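Local coordinates for protein similar to hydroxylamine oxidoreductase (Kuenenia stuttgartiensis, PDB 6H5L) that binds multiple c-type hemes and probably acts as an oxidoreductase within a large multiheme complex that supports an extended electron transfer pathway, at residues H128-D131 with C132-T136; W23-A26 with V27-N31; Q48-D51 with M52-Q55. One frame throughout, in Å; residues are numbered along the deposited sequence.

Contact 1 of 3, residues H128-D131 with C132-T136. With HEC (heme c), chain D.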
loop_
_atom_site.group_PDB
_atom_site.type_symbol
_atom_site.label_atom_id
_atom_site.label_comp_id
_atom_site.label_asym_id
_atom_site.label_seq_id
_atom_site.Cartn_x
_atom_site.Cartn_y
_atom_site.Cartn_z
ATOM N N HIS A 128 3.964 19.214 -32.164
ATOM C CA HIS A 128 4.555 18.163 -32.974
ATOM C C HIS A 128 5.871 18.627 -33.589
ATOM O O HIS A 128 6.179 19.822 -33.629
ATOM C CB HIS A 128 3.581 17.742 -34.077
ATOM C CG HIS A 128 3.908 16.425 -34.706
ATOM N ND1 HIS A 128 4.778 16.304 -35.768
ATOM C CD2 HIS A 128 3.478 15.173 -34.426
ATOM C CE1 HIS A 128 4.874 15.033 -36.111
ATOM N NE2 HIS A 128 4.091 14.326 -35.315
ATOM N N CYS A 129 6.653 17.651 -34.065
ATOM C CA CYS A 129 7.858 17.958 -34.831
ATOM C C CYS A 129 7.543 18.879 -35.999
ATOM O O CYS A 129 8.357 19.731 -36.369
ATOM C CB CYS A 129 8.500 16.668 -35.344
ATOM S SG CYS A 129 7.990 15.160 -34.486
ATOM N N PHE A 130 6.361 18.713 -36.594
ATOM C CA PHE A 130 5.926 19.595 -37.668
ATOM C C PHE A 130 5.877 21.045 -37.201
ATOM O O PHE A 130 6.257 21.958 -37.943
ATOM C CB PHE A 130 4.554 19.146 -38.167
ATOM C CG PHE A 130 4.323 19.391 -39.628
ATOM C CD1 PHE A 130 3.843 20.611 -40.072
ATOM C CD2 PHE A 130 4.566 18.392 -40.557
ATOM C CE1 PHE A 130 3.623 20.835 -41.416
ATOM C CE2 PHE A 130 4.347 18.609 -41.903
ATOM C CZ PHE A 130 3.874 19.833 -42.332
ATOM N N ASP A 131 5.412 21.273 -35.969
ATOM C CA ASP A 131 5.222 22.635 -35.477
ATOM C C ASP A 131 6.552 23.366 -35.311
ATOM O O ASP A 131 6.633 24.578 -35.555
ATOM C CB ASP A 131 4.457 22.609 -34.155
ATOM C CG ASP A 131 3.058 22.034 -34.298
ATOM O OD1 ASP A 131 2.326 22.452 -35.219
ATOM O OD2 ASP A 131 2.690 21.156 -33.489
ATOM N N CYS A 132 7.600 22.651 -34.903
ATOM C CA CYS A 132 8.896 23.264 -34.642
ATOM C C CYS A 132 9.859 23.201 -35.818
ATOM O O CYS A 132 10.769 24.033 -35.889
ATOM C CB CYS A 132 9.569 22.596 -33.434
ATOM S SG CYS A 132 8.966 23.129 -31.812
ATOM N N HIS A 133 9.690 22.254 -36.744
ATOM C CA HIS A 133 10.697 22.014 -37.768
ATOM C C HIS A 133 10.232 22.241 -39.199
ATOM O O HIS A 133 11.083 22.473 -40.064
ATOM C CB HIS A 133 11.238 20.578 -37.666
ATOM C CG HIS A 133 12.100 20.338 -36.465
ATOM N ND1 HIS A 133 13.368 20.865 -36.341
ATOM C CD2 HIS A 133 11.880 19.619 -35.338
ATOM C CE1 HIS A 133 13.889 20.486 -35.189
ATOM N NE2 HIS A 133 13.007 19.729 -34.561
ATOM N N ALA A 134 8.933 22.182 -39.481
ATOM C CA ALA A 134 8.440 22.179 -40.855
ATOM C C ALA A 134 8.167 23.609 -41.312
ATOM O O ALA A 134 7.198 24.236 -40.875
ATOM C CB ALA A 134 7.189 21.316 -40.975
ATOM N N ASP A 135 9.026 24.125 -42.186
ATOM C CA ASP A 135 8.755 25.392 -42.857
ATOM C C ASP A 135 7.685 25.160 -43.917
ATOM O O ASP A 135 7.871 24.356 -44.833
ATOM C CB ASP A 135 10.034 25.950 -43.481
ATOM C CG ASP A 135 9.892 27.399 -43.933
ATOM O OD1 ASP A 135 8.779 27.808 -44.328
ATOM O OD2 ASP A 135 10.903 28.132 -43.899
ATOM N N THR A 136 6.560 25.858 -43.792
ATOM C CA THR A 136 5.420 25.592 -44.664
ATOM C C THR A 136 5.533 26.329 -45.993
ATOM O O THR A 136 5.180 25.774 -47.042
ATOM C CB THR A 136 4.120 25.951 -43.938
ATOM O OG1 THR A 136 3.695 24.816 -43.162
ATOM C CG2 THR A 136 3.022 26.332 -44.921
HETATM FE FE HEC D . 13.640 18.849 -32.878
HETATM C CHA HEC D . 16.847 19.896 -33.405
HETATM C CHB HEC D . 14.360 15.909 -34.571
HETATM C CHC HEC D . 10.384 17.852 -32.593
HETATM C CHD HEC D . 12.845 21.824 -31.303
HETATM N NA HEC D . 15.295 18.039 -33.793
HETATM C C1A HEC D . 16.512 18.671 -33.935
HETATM C C2A HEC D . 17.390 17.827 -34.722
HETATM C C3A HEC D . 16.693 16.724 -35.052
HETATM C C4A HEC D . 15.371 16.838 -34.469
HETATM C CMA HEC D . 17.150 15.506 -35.887
HETATM C CAA HEC D . 18.844 18.222 -35.098
HETATM C CBA HEC D . 19.890 17.153 -34.785
HETATM C CGA HEC D . 19.865 16.756 -33.334
HETATM O O1A HEC D . 19.950 17.654 -32.457
HETATM O O2A HEC D . 19.778 15.535 -33.054
HETATM N NB HEC D . 12.571 17.207 -33.500
HETATM C C1B HEC D . 13.070 16.079 -34.124
HETATM C C2B HEC D . 12.001 15.105 -34.211
HETATM C C3B HEC D . 10.901 15.644 -33.675
HETATM C C4B HEC D . 11.243 16.973 -33.210
HETATM C CMB HEC D . 12.133 13.707 -34.851
HETATM C CAB HEC D . 9.508 14.990 -33.537
HETATM C CBB HEC D . 9.541 13.858 -32.485
HETATM N NC HEC D . 11.943 19.686 -32.092
HETATM C C1C HEC D . 10.694 19.096 -32.095
HETATM C C2C HEC D . 9.789 19.945 -31.350
HETATM C C3C HEC D . 10.426 21.101 -31.115
HETATM C C4C HEC D . 11.818 20.926 -31.497
HETATM C CMC HEC D . 8.261 19.719 -31.286
HETATM C CAC HEC D . 9.830 22.355 -30.430
HETATM C CBC HEC D . 9.394 22.071 -28.979
HETATM N ND HEC D . 14.660 20.611 -32.472
HETATM C C1D HEC D . 14.160 21.652 -31.689
HETATM C C2D HEC D . 15.254 22.535 -31.346
HETATM C C3D HEC D . 16.493 21.923 -32.001
HETATM C C4D HEC D . 16.032 20.739 -32.681
HETATM C CMD HEC D . 15.210 23.822 -30.497
HETATM C CAD HEC D . 17.932 22.471 -31.957
HETATM C CBD HEC D . 18.011 23.647 -32.920
HETATM C CGD HEC D . 19.446 24.051 -33.107
HETATM O O1D HEC D . 20.319 23.544 -32.355
HETATM O O2D HEC D . 19.708 24.882 -34.013
#

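Contact 2 of 3, residues W23-A26 with V27-N31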
loop_
_atom_site.group_PDB
_atom_site.type_symbol
_atom_site.label_atom_id
_atom_site.label_comp_id
_atom_site.label_asym_id
_atom_site.label_seq_id
_atom_site.Cartn_x
_atom_site.Cartn_y
_atom_site.Cartn_z
ATOM N N TRP A 23 22.789 47.239 -40.882
ATOM C CA TRP A 23 24.130 46.682 -41.027
ATOM C C TRP A 23 24.364 45.545 -40.043
ATOM O O TRP A 23 25.075 44.585 -40.360
ATOM C CB TRP A 23 25.188 47.776 -40.842
ATOM C CG TRP A 23 25.459 48.149 -39.406
ATOM C CD1 TRP A 23 24.921 49.197 -38.716
ATOM C CD2 TRP A 23 26.339 47.479 -38.493
ATOM N NE1 TRP A 23 25.409 49.219 -37.431
ATOM C CE2 TRP A 23 26.280 48.173 -37.269
ATOM C CE3 TRP A 23 27.168 46.356 -38.591
ATOM C CZ2 TRP A 23 27.018 47.783 -36.152
ATOM C CZ3 TRP A 23 27.899 45.969 -37.482
ATOM C CH2 TRP A 23 27.820 46.681 -36.279
ATOM N N TYR A 24 23.773 45.638 -38.849
ATOM C CA TYR A 24 23.940 44.593 -37.845
ATOM C C TYR A 24 23.174 43.333 -38.228
ATOM O O TYR A 24 23.683 42.218 -38.065
ATOM C CB TYR A 24 23.487 45.115 -36.479
ATOM C CG TYR A 24 23.701 44.160 -35.323
ATOM C CD1 TYR A 24 22.740 43.213 -34.990
ATOM C CD2 TYR A 24 24.858 44.217 -34.555
ATOM C CE1 TYR A 24 22.929 42.341 -33.933
ATOM C CE2 TYR A 24 25.056 43.348 -33.494
ATOM C CZ TYR A 24 24.088 42.413 -33.188
ATOM O OH TYR A 24 24.272 41.545 -32.136
ATOM N N GLN A 25 21.949 43.488 -38.740
ATOM C CA GLN A 25 21.182 42.324 -39.173
ATOM C C GLN A 25 21.742 41.724 -40.454
ATOM O O GLN A 25 21.568 40.526 -40.704
ATOM C CB GLN A 25 19.713 42.695 -39.371
ATOM C CG GLN A 25 18.977 43.045 -38.093
ATOM C CD GLN A 25 17.476 43.147 -38.296
ATOM O OE1 GLN A 25 16.852 42.250 -38.866
ATOM N NE2 GLN A 25 16.889 44.243 -37.832
ATOM N N ALA A 26 22.406 42.536 -41.281
ATOM C CA ALA A 26 22.965 42.022 -42.526
ATOM C C ALA A 26 24.136 41.083 -42.273
ATOM O O ALA A 26 24.414 40.208 -43.101
ATOM C CB ALA A 26 23.397 43.178 -43.428
ATOM N N VAL A 27 24.831 41.246 -41.148
ATOM C CA VAL A 27 26.003 40.440 -40.825
ATOM C C VAL A 27 25.739 39.442 -39.711
ATOM O O VAL A 27 26.651 38.681 -39.353
ATOM C CB VAL A 27 27.212 41.327 -40.466
ATOM C CG1 VAL A 27 27.588 42.213 -41.642
ATOM C CG2 VAL A 27 26.915 42.162 -39.229
ATOM N N TYR A 28 24.531 39.413 -39.148
ATOM C CA TYR A 28 24.254 38.497 -38.049
ATOM C C TYR A 28 22.988 37.675 -38.262
ATOM O O TYR A 28 22.899 36.544 -37.773
ATOM C CB TYR A 28 24.170 39.264 -36.725
ATOM C CG TYR A 28 25.518 39.495 -36.074
ATOM C CD1 TYR A 28 26.279 38.426 -35.619
ATOM C CD2 TYR A 28 26.027 40.778 -35.911
ATOM C CE1 TYR A 28 27.513 38.626 -35.023
ATOM C CE2 TYR A 28 27.261 40.988 -35.314
ATOM C CZ TYR A 28 27.998 39.907 -34.871
ATOM O OH TYR A 28 29.225 40.107 -34.279
ATOM N N LYS A 29 22.002 38.212 -38.981
ATOM C CA LYS A 29 20.759 37.477 -39.207
ATOM C C LYS A 29 20.590 36.971 -40.630
ATOM O O LYS A 29 20.145 35.836 -40.818
ATOM C CB LYS A 29 19.542 38.336 -38.843
ATOM C CG LYS A 29 18.234 37.555 -38.940
ATOM C CD LYS A 29 17.003 38.413 -38.706
ATOM C CE LYS A 29 15.744 37.559 -38.792
ATOM N NZ LYS A 29 14.492 38.336 -38.579
ATOM N N ASP A 30 20.916 37.786 -41.635
ATOM C CA ASP A 30 20.744 37.381 -43.026
ATOM C C ASP A 30 21.475 36.071 -43.297
ATOM O O ASP A 30 22.643 35.906 -42.930
ATOM C CB ASP A 30 21.245 38.478 -43.965
ATOM C CG ASP A 30 20.327 39.683 -43.988
ATOM O OD1 ASP A 30 19.261 39.637 -43.335
ATOM O OD2 ASP A 30 20.673 40.677 -44.661
ATOM N N ASN A 31 20.780 35.136 -43.939
ATOM C CA ASN A 31 21.285 33.773 -44.072
ATOM C C ASN A 31 22.320 33.708 -45.184
ATOM O O ASN A 31 21.983 33.637 -46.367
ATOM C CB ASN A 31 20.149 32.793 -44.337
ATOM C CG ASN A 31 20.636 31.355 -44.448
ATOM O OD1 ASN A 31 20.889 30.856 -45.545
ATOM N ND2 ASN A 31 20.778 30.686 -43.308
#

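Contact 3 of 3, residues Q48-D51 with M52-Q55. With HEC (heme c), chain C.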
loop_
_atom_site.group_PDB
_atom_site.type_symbol
_atom_site.label_atom_id
_atom_site.label_comp_id
_atom_site.label_asym_id
_atom_site.label_seq_id
_atom_site.Cartn_x
_atom_site.Cartn_y
_atom_site.Cartn_z
ATOM N N GLN A 48 32.331 27.833 -38.897
ATOM C CA GLN A 48 32.535 26.418 -38.635
ATOM C C GLN A 48 31.273 25.641 -38.998
ATOM O O GLN A 48 30.169 26.192 -39.051
ATOM C CB GLN A 48 32.909 26.190 -37.169
ATOM C CG GLN A 48 34.205 26.870 -36.756
ATOM C CD GLN A 48 34.514 26.703 -35.279
ATOM O OE1 GLN A 48 34.669 25.586 -34.786
ATOM N NE2 GLN A 48 34.605 27.820 -34.565
ATOM N N MET A 49 31.451 24.343 -39.259
ATOM C CA MET A 49 30.351 23.514 -39.747
ATOM C C MET A 49 29.152 23.554 -38.804
ATOM O O MET A 49 28.006 23.707 -39.243
ATOM C CB MET A 49 30.830 22.076 -39.940
ATOM C CG MET A 49 31.807 21.884 -41.085
ATOM S SD MET A 49 32.536 20.236 -41.073
ATOM C CE MET A 49 33.578 20.336 -39.619
ATOM N N LEU A 50 29.400 23.431 -37.499
ATOM C CA LEU A 50 28.317 23.338 -36.528
ATOM C C LEU A 50 27.563 24.646 -36.336
ATOM O O LEU A 50 26.569 24.662 -35.601
ATOM C CB LEU A 50 28.866 22.860 -35.187
ATOM C CG LEU A 50 29.351 21.412 -35.150
ATOM C CD1 LEU A 50 30.406 21.241 -34.076
ATOM C CD2 LEU A 50 28.180 20.470 -34.910
ATOM N N ASP A 51 28.002 25.737 -36.967
ATOM C CA ASP A 51 27.254 26.984 -36.892
ATOM C C ASP A 51 25.894 26.879 -37.571
ATOM O O ASP A 51 25.027 27.724 -37.322
ATOM C CB ASP A 51 28.068 28.125 -37.501
ATOM C CG ASP A 51 29.296 28.463 -36.676
ATOM O OD1 ASP A 51 29.436 27.913 -35.562
ATOM O OD2 ASP A 51 30.123 29.277 -37.135
ATOM N N MET A 52 25.697 25.873 -38.430
ATOM C CA MET A 52 24.352 25.547 -38.894
ATOM C C MET A 52 23.406 25.358 -37.719
ATOM O O MET A 52 22.252 25.807 -37.757
ATOM C CB MET A 52 24.369 24.276 -39.744
ATOM C CG MET A 52 25.031 24.385 -41.101
ATOM S SD MET A 52 24.816 22.832 -41.994
ATOM C CE MET A 52 25.624 23.201 -43.545
ATOM N N TYR A 53 23.881 24.692 -36.666
ATOM C CA TYR A 53 23.070 24.401 -35.494
ATOM C C TYR A 53 23.230 25.424 -34.379
ATOM O O TYR A 53 22.266 25.680 -33.655
ATOM C CB TYR A 53 23.411 23.004 -34.957
ATOM C CG TYR A 53 23.207 21.893 -35.968
ATOM C CD1 TYR A 53 21.958 21.309 -36.147
ATOM C CD2 TYR A 53 24.263 21.428 -36.744
ATOM C CE1 TYR A 53 21.767 20.294 -37.071
ATOM C CE2 TYR A 53 24.081 20.414 -37.668
ATOM C CZ TYR A 53 22.832 19.851 -37.828
ATOM O OH TYR A 53 22.652 18.844 -38.749
ATOM N N TRP A 54 24.412 26.027 -34.226
ATOM C CA TRP A 54 24.591 26.994 -33.147
ATOM C C TRP A 54 23.897 28.315 -33.467
ATOM O O TRP A 54 23.328 28.955 -32.575
ATOM C CB TRP A 54 26.077 27.224 -32.863
ATOM C CG TRP A 54 26.925 25.993 -32.591
ATOM C CD1 TRP A 54 28.240 25.836 -32.920
ATOM C CD2 TRP A 54 26.531 24.774 -31.933
ATOM N NE1 TRP A 54 28.689 24.606 -32.514
ATOM C CE2 TRP A 54 27.662 23.932 -31.909
ATOM C CE3 TRP A 54 25.337 24.312 -31.366
ATOM C CZ2 TRP A 54 27.634 22.657 -31.345
ATOM C CZ3 TRP A 54 25.311 23.045 -30.807
ATOM C CH2 TRP A 54 26.454 22.234 -30.800
ATOM N N GLN A 55 23.939 28.740 -34.728
ATOM C CA GLN A 55 23.356 30.013 -35.159
ATOM C C GLN A 55 22.581 29.764 -36.444
ATOM O O GLN A 55 23.059 30.055 -37.549
ATOM C CB GLN A 55 24.442 31.075 -35.356
ATOM C CG GLN A 55 23.918 32.477 -35.595
ATOM C CD GLN A 55 23.625 33.225 -34.309
ATOM O OE1 GLN A 55 23.653 32.652 -33.219
ATOM N NE2 GLN A 55 23.352 34.518 -34.430
HETATM FE FE HEC C . 13.469 13.555 -40.742
HETATM C CHA HEC C . 16.762 14.453 -40.574
HETATM C CHB HEC C . 12.595 16.434 -39.081
HETATM C CHC HEC C . 10.184 12.926 -41.400
HETATM C CHD HEC C . 14.280 10.334 -41.531
HETATM N NA HEC C . 14.485 15.165 -39.994
HETATM C C1A HEC C . 15.860 15.308 -39.978
HETATM C C2A HEC C . 16.179 16.513 -39.234
HETATM C C3A HEC C . 15.029 17.057 -38.819
HETATM C C4A HEC C . 13.940 16.222 -39.289
HETATM C CMA HEC C . 14.872 18.348 -37.987
HETATM C CAA HEC C . 17.605 17.052 -38.968
HETATM C CBA HEC C . 17.968 18.186 -39.922
HETATM C CGA HEC C . 19.415 18.549 -39.702
HETATM O O1A HEC C . 20.116 17.798 -38.975
HETATM O O2A HEC C . 19.871 19.585 -40.251
HETATM N NB HEC C . 11.706 14.475 -40.257
HETATM C C1B HEC C . 11.581 15.727 -39.688
HETATM C C2B HEC C . 10.208 16.162 -39.856
HETATM C C3B HEC C . 9.541 15.188 -40.489
HETATM C C4B HEC C . 10.471 14.111 -40.758
HETATM C CMB HEC C . 9.639 17.508 -39.349
HETATM C CAB HEC C . 8.049 15.182 -40.892
HETATM C CBB HEC C . 7.761 16.225 -41.994
HETATM N NC HEC C . 12.413 11.899 -41.289
HETATM C C1C HEC C . 11.079 11.906 -41.642
HETATM C C2C HEC C . 10.808 10.712 -42.415
HETATM C C3C HEC C . 11.907 9.934 -42.355
HETATM C C4C HEC C . 12.960 10.703 -41.707
HETATM C CMC HEC C . 9.382 10.295 -42.853
HETATM C CAC HEC C . 12.086 8.515 -42.956
HETATM C CBC HEC C . 11.842 8.496 -44.482
HETATM N ND HEC C . 15.265 12.538 -40.993
HETATM C C1D HEC C . 15.347 11.201 -41.375
HETATM C C2D HEC C . 16.742 10.873 -41.581
HETATM C C3D HEC C . 17.522 12.162 -41.284
HETATM C C4D HEC C . 16.519 13.141 -40.926
HETATM C CMD HEC C . 17.325 9.513 -42.012
HETATM C CAD HEC C . 19.052 12.367 -41.355
HETATM C CBD HEC C . 19.371 13.215 -42.582
HETATM C CGD HEC C . 20.850 13.472 -42.702
HETATM O O1D HEC C . 21.248 14.203 -43.646
HETATM O O2D HEC C . 21.629 12.955 -41.862
#

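Contact 1 of 3, residues H128-D131 with C132-T136
Cys129 and Cys132, three residues apart on one short helix, are both covalently bonded to the same heme c. This is the CxxCH motif of c-type cytochromes. Each sulfur makes a thioether: Cys129 SG to CAB and Cys132 SG to CAC of the heme. The next residue, His133, supplies an axial ligand, with NE2 2.0 Å from FE, and His216 is the other. The His133 CG lies anti to the carbonyl carbon (chi1 -71°), which carries the ring from the helix to the iron. On its other side, ND1 is hydrogen-bonded to Arg142 O, which helps fix the rotation of the ring.

The turn is closed by backbone bonds. His133 N reaches Cys129 O at 2.9 Å, and Ala134 N reaches Phe130 O at 3.1 Å. Beside this second bond, the Ala134 methyl sits over the centre of the Phe130 ring. This CH-pi contact puts Ala134 CB 3.5 Å from the centroid of the Phe130 ring. Arg77 makes a cation-pi contact with the same ring. A serine in place of Phe130 would probably leave the Ala134 methyl without its aromatic cover and Arg77 without its pi partner.

His128 and Asp131 form a capping box at the helix start. His128 N donates to Asp131 OD2 at 2.7 Å, while OD1 is in a salt bridge with Arg122. Phe130 N completes the cap, pointing at His128 ND1 at 3.0 Å, close to the plane of the imidazole.

Contact 2 of 3, residues W23-A26 with V27-N31
Gln25 O takes two backbone N-H groups from further along the chain. Lys29 N is 2.9 Å from Gln25 O and lies above the carbonyl plane. Asp30 N is 3.0 Å from Gln25 O and comes in almost straight along the C=O bond. The first is an ordinary i+4 helical bond. The second reaches i+5, a wider turn than the helical one. Further back the bonding is thinner. Val27 N is shared between Trp23 O and Tyr24 O, both weakly. Ala26 O is taken by Arg58 NH1, and the Val27 backbone bonds to that of Gly39.

The side chains pair along the helix. Tyr28 CD2 lies 3.6 Å above the plane of the Tyr24 ring, near its centre. The two planes meet obliquely, at 38°. Tyr24 CG is anti to the backbone N (chi1 -176°), which turns its ring along the helix toward Tyr28. The two hydroxyls have separate partners on helix 174-180: Tyr24 OH is bonded to Glu176 OE1, and Tyr28 OH weakly to Thr179 OG1.

Gln25 and Lys29 run side by side, with OE1 of Gln25 3.8 Å from CD of Lys29. The Lys29 chain is fully extended, and its NZ forms a salt bridge with Asp15. Gln25 NE2 binds Thr20 O weakly. Asp30 folds back, bringing its OD2 to 3.4 Å from Ala26 CA. Within the turn, the two bonds to Gln25 O are thus the firm ones. Ala26 O, the Val27 backbone, Tyr24 OH and Lys29 NZ, with Tyr28 OH and Gln25 NE2 more weakly, tie it to other parts of the chain.

Contact 3 of 3, residues Q48-D51 with M52-Q55
Trp54 lays one face of its indole over the carbonyl of Leu50, whose O stands 3.3 Å above the ring plane. The two side chains run alongside each other and point the same way, with Leu50 CB 3.7 Å from Trp54 CE2. The CG of Trp54 is anti to its carbonyl carbon (chi1 -53°), and this turns the indole back over the preceding turn. At the edge of the indole, Asp51 OD1 is 3.6 Å from Trp54 CD1. The carboxylate and the ring are turned 57° against each other. Asp200 of helix 197-202 brings a second carboxylate close to Asp51 OD1, which would probably favour a proton on one of the two.

Leu50 O is gripped by two donors. Trp54 N reaches it at 2.9 Å in the carbonyl plane, and Tyr53 N reaches it from well above that plane. Asp51 O takes Gln55 N at 3.0 Å. These bonds follow a type I turn from Gln48 to Asp51, closed by Asp51 N to Gln48 O. Met49 O then accepts from Met52 N, so the turn runs straight into helix 51-54.

Tyr53 points to a different side. Its OH donates to the heme propionate oxygen O1A at 2.8 Å, and that oxygen lies in the plane of the phenol ring. Phe358 of the second subunit meets the Tyr53 ring edge-to-face. Arg357 of the second subunit packs on Tyr53 and Met52, and it also hydrogen-bonds the heme, as does Tyr60. This turn and short helix therefore form part of a heme c pocket at a subunit interface, where a tyrosine hydroxyl holds a propionate.

How the contacts relate
The three contacts are local turns in series along the chain, contact 2 first, then contact 3, then contact 1. Contacts 2 and 3 touch: Tyr28 O and Gln55 NE2 pack 3.9 Å apart, and the centres of the two contacts are about 15 Å apart. Tyr17 and Trp175 pack against side chains of both. Contact 1 is separate. Its centre is about 20 Å from the centre of contact 3, with nearest atoms about 8 Å apart, and about 24 Å from the centre of contact 2. Tyr53 of contact 3 and Cys129 and His133 of contact 1 belong to the same two heme c pockets. Contact 2 stands back, with about 9 Å from the Tyr24 side chain to a bound heme.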